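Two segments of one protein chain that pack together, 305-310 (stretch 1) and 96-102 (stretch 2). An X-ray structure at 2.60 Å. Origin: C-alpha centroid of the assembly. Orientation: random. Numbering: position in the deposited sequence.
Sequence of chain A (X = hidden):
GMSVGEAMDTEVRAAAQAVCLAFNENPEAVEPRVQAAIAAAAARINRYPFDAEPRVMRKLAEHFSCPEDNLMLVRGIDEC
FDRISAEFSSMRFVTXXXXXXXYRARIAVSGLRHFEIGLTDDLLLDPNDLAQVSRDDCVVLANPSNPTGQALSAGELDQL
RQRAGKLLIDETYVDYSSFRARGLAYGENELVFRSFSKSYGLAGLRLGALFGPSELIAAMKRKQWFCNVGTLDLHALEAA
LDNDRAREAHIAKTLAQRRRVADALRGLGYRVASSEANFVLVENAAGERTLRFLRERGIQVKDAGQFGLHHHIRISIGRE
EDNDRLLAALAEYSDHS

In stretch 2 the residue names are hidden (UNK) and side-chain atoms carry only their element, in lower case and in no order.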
# COMPACT_ATOMS: atom_id res chain seq x y z
N GLY A 305 -5.81 26.88 -8.28
CA GLY A 305 -6.58 26.59 -9.49
C GLY A 305 -6.84 25.10 -9.61
O GLY A 305 -7.85 24.67 -10.16
N GLN A 306 -5.93 24.29 -9.02
CA GLN A 306 -5.98 22.83 -8.93
C GLN A 306 -7.24 22.37 -8.22
O GLN A 306 -7.72 21.27 -8.48
CB GLN A 306 -4.74 22.35 -8.15
CG GLN A 306 -4.51 20.85 -8.17
CD GLN A 306 -3.29 20.42 -7.41
OE1 GLN A 306 -2.22 21.06 -7.43
NE2 GLN A 306 -3.39 19.27 -6.78
N PHE A 307 -7.74 23.20 -7.29
CA PHE A 307 -8.91 22.91 -6.45
C PHE A 307 -10.15 23.72 -6.88
O PHE A 307 -11.17 23.65 -6.21
CB PHE A 307 -8.57 23.21 -4.99
CG PHE A 307 -7.26 22.60 -4.55
CD1 PHE A 307 -7.17 21.25 -4.25
CD2 PHE A 307 -6.11 23.38 -4.47
CE1 PHE A 307 -5.94 20.69 -3.87
CE2 PHE A 307 -4.89 22.82 -4.09
CZ PHE A 307 -4.81 21.47 -3.79
N GLY A 308 -10.07 24.42 -8.01
CA GLY A 308 -11.18 25.20 -8.56
C GLY A 308 -11.18 26.65 -8.14
O GLY A 308 -12.09 27.41 -8.50
N LEU A 309 -10.16 27.05 -7.35
CA LEU A 309 -10.00 28.41 -6.87
C LEU A 309 -8.88 29.10 -7.64
O LEU A 309 -7.82 29.40 -7.09
CB LEU A 309 -9.73 28.46 -5.38
CG LEU A 309 -10.93 28.50 -4.49
CD1 LEU A 309 -10.57 28.13 -3.08
CD2 LEU A 309 -11.61 29.85 -4.53
N HIS A 310 -9.14 29.38 -8.93
CA HIS A 310 -8.20 30.07 -9.81
C HIS A 310 -7.95 31.46 -9.28
O HIS A 310 -8.83 32.03 -8.61
CB HIS A 310 -8.73 30.12 -11.24
CG HIS A 310 -9.01 28.77 -11.78
ND1 HIS A 310 -10.25 28.17 -11.60
CD2 HIS A 310 -8.18 27.90 -12.40
CE1 HIS A 310 -10.14 26.96 -12.13
NE2 HIS A 310 -8.92 26.75 -12.63
N UNK A 96 -17.32 18.89 -1.88
CA UNK A 96 -17.23 20.34 -2.07
C UNK A 96 -16.40 20.67 -3.29
O UNK A 96 -15.44 19.97 -3.59
c UNK A 96 -16.63 21.00 -0.86
N UNK A 97 -16.79 21.70 -4.02
CA UNK A 97 -16.02 22.19 -5.15
C UNK A 97 -16.28 23.69 -5.32
O UNK A 97 -17.43 24.07 -5.57
c UNK A 97 -11.24 20.79 -8.29
c UNK A 97 -13.89 21.32 -7.56
c UNK A 97 -15.39 22.67 -8.52
n UNK A 97 -14.23 22.76 -9.24
c UNK A 97 -11.80 20.18 -7.15
c UNK A 97 -13.12 20.42 -6.79
c UNK A 97 -15.24 21.78 -7.50
c UNK A 97 -11.96 21.67 -9.07
c UNK A 97 -13.29 21.93 -8.68
c UNK A 97 -16.26 21.44 -6.45
N UNK A 98 -15.27 24.57 -5.12
CA UNK A 98 -13.85 24.28 -4.82
C UNK A 98 -13.65 23.53 -3.52
O UNK A 98 -14.42 23.71 -2.58
c UNK A 98 -15.48 26.01 -5.30
c UNK A 98 -14.10 26.53 -5.57
c UNK A 98 -13.23 25.69 -4.72
N UNK A 99 -12.62 22.69 -3.51
CA UNK A 99 -12.24 21.86 -2.37
C UNK A 99 -11.17 20.88 -2.80
O UNK A 99 -10.70 20.95 -3.93
N UNK A 100 -10.79 19.95 -1.91
CA UNK A 100 -9.77 18.94 -2.18
C UNK A 100 -10.13 18.13 -3.43
O UNK A 100 -11.26 17.68 -3.59
c UNK A 100 -9.01 15.59 -1.07
c UNK A 100 -8.08 14.55 -1.23
c UNK A 100 -6.35 16.16 -1.59
c UNK A 100 -6.76 14.84 -1.51
c UNK A 100 -7.26 17.20 -1.40
c UNK A 100 -9.59 18.04 -0.96
c UNK A 100 -8.60 16.92 -1.15
N UNK A 101 -9.17 17.99 -4.35
CA UNK A 101 -9.37 17.40 -5.67
C UNK A 101 -9.22 15.87 -5.70
O UNK A 101 -9.53 15.25 -6.73
o UNK A 101 -6.05 17.88 -7.33
c UNK A 101 -8.36 18.02 -6.67
c UNK A 101 -6.87 17.85 -6.37
o UNK A 101 -6.50 17.73 -5.16
N UNK A 102 -8.74 15.27 -4.61
CA UNK A 102 -8.54 13.83 -4.52
C UNK A 102 -9.79 12.99 -4.67
O UNK A 102 -9.74 11.92 -5.29

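Position 96 carries a single side-chain carbon and lies beyond reach of stretch 1. One carbon and nothing more identifies Ala96.

Position 97 has ten side-chain atoms, nine carbons and one nitrogen: one carbon leads to fused five- and six-membered rings. Its CA-to-CB bond points sideways, yet the ring system reaches back to cover the backbone of stretch 1. Such a bicycle with one nitrogen belongs to Trp97. Phe307 C sits over one face of the indole, 3.4 Å from Trp97 CH2, while Gln306 O approaches the ring edge. Gly308 fits here because it lacks a side chain: at its phi of 94° and psi of 1°, an ideal CB would press against the preceding carbonyl oxygen and would lie 2.7 Å from Trp97 NE1.

At position 98, three carbons close a ring onto the backbone nitrogen, and the peptide bond before it is cis. The CA-to-CB bond is directed toward stretch 1, where the ring packs on Leu309 CG and the alpha carbon lies by Phe307 O. This is Pro98. Pro98 CB meets Leu309 CG at 3.6 Å in an apolar contact, and Pro98 CA lies 3.1 Å from Phe307 O in a CA-H...O contact.

Position 99 has no side-chain atoms, and its backbone is extended; its amide donates a hydrogen bond to Phe307 O. It is Gly99, and the bond from Gly99 N to Phe307 O is 3.2 Å long. An ideal CB would point away from stretch 1 and clash with Ala96 O at 2.9 Å.

Position 100 shows seven carbons, one followed by a six-membered carbon ring without a further substituent, and lies beside the Phe307 ring. These atoms define Phe100. The CA-to-CB bond points away, and the apolar side-chain contact is long: Phe100 CD1 is 4.5 Å from Phe307 CE1.

Position 101 has two carbons, the second bearing two oxygens, with CA-to-CB directed toward stretch 1. One oxygen accepts a hydrogen bond from Gln306 NE2 and the other lies by Phe307 CE1. This short carboxylate is Asp101. Gln306 extends its side chain with chi1 and chi2 both t, allowing Gln306 NE2 to donate a nearly straight hydrogen bond to Asp101 OD2 at 3.1 Å. Asp101 OD1 lies 3.3 Å from Phe307 CE1.

Position 102 again lacks side-chain atoms and makes no contact: Gly102. An ideal CB here would clash with Phe100 CE2 at 2.2 Å.

The contact is centred on Phe307, whose carbonyl accepts the backbone hydrogen bond while its ring packs near Phe100 and Asp101. The indole and proline extend the packing along Gly308 and Leu309, and the Gln306–Asp101 bond adds a polar tie, with 365 Å² buried in total.

Stretch 2 (96-102) AWPGFDG
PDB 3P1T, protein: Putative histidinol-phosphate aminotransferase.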